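PDB 1NMO: GTP cyclohydrolase 1 type 2 homolog, which holds a dinuclear metal site and may take part in degrading radiation-damaged nucleotides, and assembles as a toroidal homohexamer. Local coordinates for the interface of chains A and B. Residues are numbered along the deposited sequence; one frame, centred on the assembly and turned at random. Chains: chain A/B, Hypothetical protein ybgI.

The interface of chains A and B. Residues chain A 140, 156, 158; chain B 135, 141, 144-145, 148.
Helix 139-150 of chain A, through A:Leu140 in its first turn, and strand 155-157 with the residue after it, A:Gly158, meet the equivalent helix 139-150 of chain B and the loop residue B:Met135. This is an apolar subunit interface of a NIF3-family protein, whose hexamer is a ring of three dimers around a central hole. The patch joins two copies of one protein, but exact two-fold symmetry does not relate the two sides.

A:Leu140, A:Trp156 and B:Trp145 are the main side chains of the contact. The leucine has CG anti to the backbone N (chi1 178°), which sends its branches toward the helix of chain B. Methyl CD2 of A:Leu140 sits over one face of the B:Trp145 indole, 3.9 Å from the centroid of the five-membered ring, in a CH-pi contact. CD2 of A:Leu140 is 3.7 Å from CG of B:Trp145. The leucine chain runs nearly perpendicular to that of the tryptophan. The other methyl, CD1 of A:Leu140, packs on the helix backbone, 4.0 Å from the carbonyl O of B:Glu141, and on CB of B:Trp145. CB of A:Leu140 touches the benzene part of the same indole, 3.8 Å from CE3 of B:Trp145.

A:Trp156 comes in by the rim of its six-membered ring. CH2 of A:Trp156 lies 3.8 Å from CE3 of B:Trp145, so the two indoles meet rim to rim at a slant and do not stack. CH2 of A:Trp156 also touches methyl CB of B:Ala148, one turn further along the helix, at 4.1 Å. The hydroxyl OG of B:Ser144 lies off that rim, displaced from the ring plane toward the face that A:Gly158 covers. It makes a van der Waals contact, with OG of B:Ser144 3.9 Å from CE3 of A:Trp156. Within chain A, CA of A:Leu140 and N of A:Gly158 lie over opposite faces of the A:Trp156 ring, toward its rim. They should limit how far the indole can tilt.

Selenomethionine B:Met135 flanks A:Leu140 but is poorly ordered. Polar groups make no bonds across this patch.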
# COMPACT_ATOMS: atom_id res chain seq x y z
N LEU A 140 3.20 -10.92 14.34
CA LEU A 140 2.30 -10.09 13.58
C LEU A 140 1.95 -8.84 14.39
O LEU A 140 1.93 -7.69 13.90
CB LEU A 140 1.07 -10.90 13.20
CG LEU A 140 0.03 -10.03 12.43
CD1 LEU A 140 0.53 -9.67 11.05
CD2 LEU A 140 -1.28 -10.81 12.30
N TRP A 156 8.56 -6.68 7.72
CA TRP A 156 8.64 -7.74 8.71
C TRP A 156 8.91 -9.03 8.02
O TRP A 156 8.26 -9.28 7.04
CB TRP A 156 7.32 -7.91 9.45
CG TRP A 156 7.15 -9.24 10.17
CD1 TRP A 156 7.98 -9.75 11.09
CD2 TRP A 156 6.01 -10.12 10.13
NE1 TRP A 156 7.45 -10.90 11.66
CE2 TRP A 156 6.24 -11.15 11.07
CE3 TRP A 156 4.81 -10.13 9.40
CZ2 TRP A 156 5.35 -12.20 11.30
CZ3 TRP A 156 3.90 -11.18 9.63
CH2 TRP A 156 4.19 -12.20 10.58
N GLY A 158 8.99 -12.99 9.12
CA GLY A 158 8.88 -13.88 10.26
C GLY A 158 8.45 -15.27 9.89
O GLY A 158 7.83 -15.96 10.69
N MSE B 135 -5.90 -11.34 16.66
CA MSE B 135 -5.16 -10.14 16.18
C MSE B 135 -5.83 -9.54 14.94
O MSE B 135 -5.40 -9.81 13.85
CB MSE B 135 -3.68 -10.50 15.83
CG MSE B 135 -2.75 -10.79 17.06
SE MSE B 135 -1.02 -11.73 16.57
CE MSE B 135 -1.80 -13.42 16.06
N GLU B 141 -2.30 -7.08 5.68
CA GLU B 141 -1.47 -7.66 6.74
C GLU B 141 -1.87 -9.07 7.03
O GLU B 141 -1.06 -9.87 7.41
CB GLU B 141 -1.62 -6.85 8.03
CG GLU B 141 -0.78 -5.64 8.18
CD GLU B 141 -1.16 -4.48 7.18
OE1 GLU B 141 -2.36 -4.12 6.94
OE2 GLU B 141 -0.20 -3.92 6.62
N SER B 144 -0.12 -11.14 4.68
CA SER B 144 1.28 -11.37 5.05
C SER B 144 1.42 -12.37 6.20
O SER B 144 2.39 -13.12 6.27
CB SER B 144 1.91 -10.02 5.42
OG SER B 144 3.27 -10.20 5.85
N TRP B 145 0.47 -12.38 7.12
CA TRP B 145 0.48 -13.30 8.26
C TRP B 145 0.31 -14.71 7.67
O TRP B 145 1.02 -15.68 8.04
CB TRP B 145 -0.73 -12.94 9.15
CG TRP B 145 -1.07 -13.85 10.27
CD1 TRP B 145 -2.32 -14.29 10.61
CD2 TRP B 145 -0.19 -14.40 11.26
NE1 TRP B 145 -2.27 -15.07 11.75
CE2 TRP B 145 -0.97 -15.14 12.16
CE3 TRP B 145 1.17 -14.32 11.49
CZ2 TRP B 145 -0.42 -15.81 13.26
CZ3 TRP B 145 1.72 -14.98 12.58
CH2 TRP B 145 0.95 -15.70 13.45
N ALA B 148 3.50 -15.89 5.86
CA ALA B 148 4.58 -16.32 6.77
C ALA B 148 4.19 -17.58 7.43
O ALA B 148 5.03 -18.45 7.63
CB ALA B 148 4.87 -15.26 7.95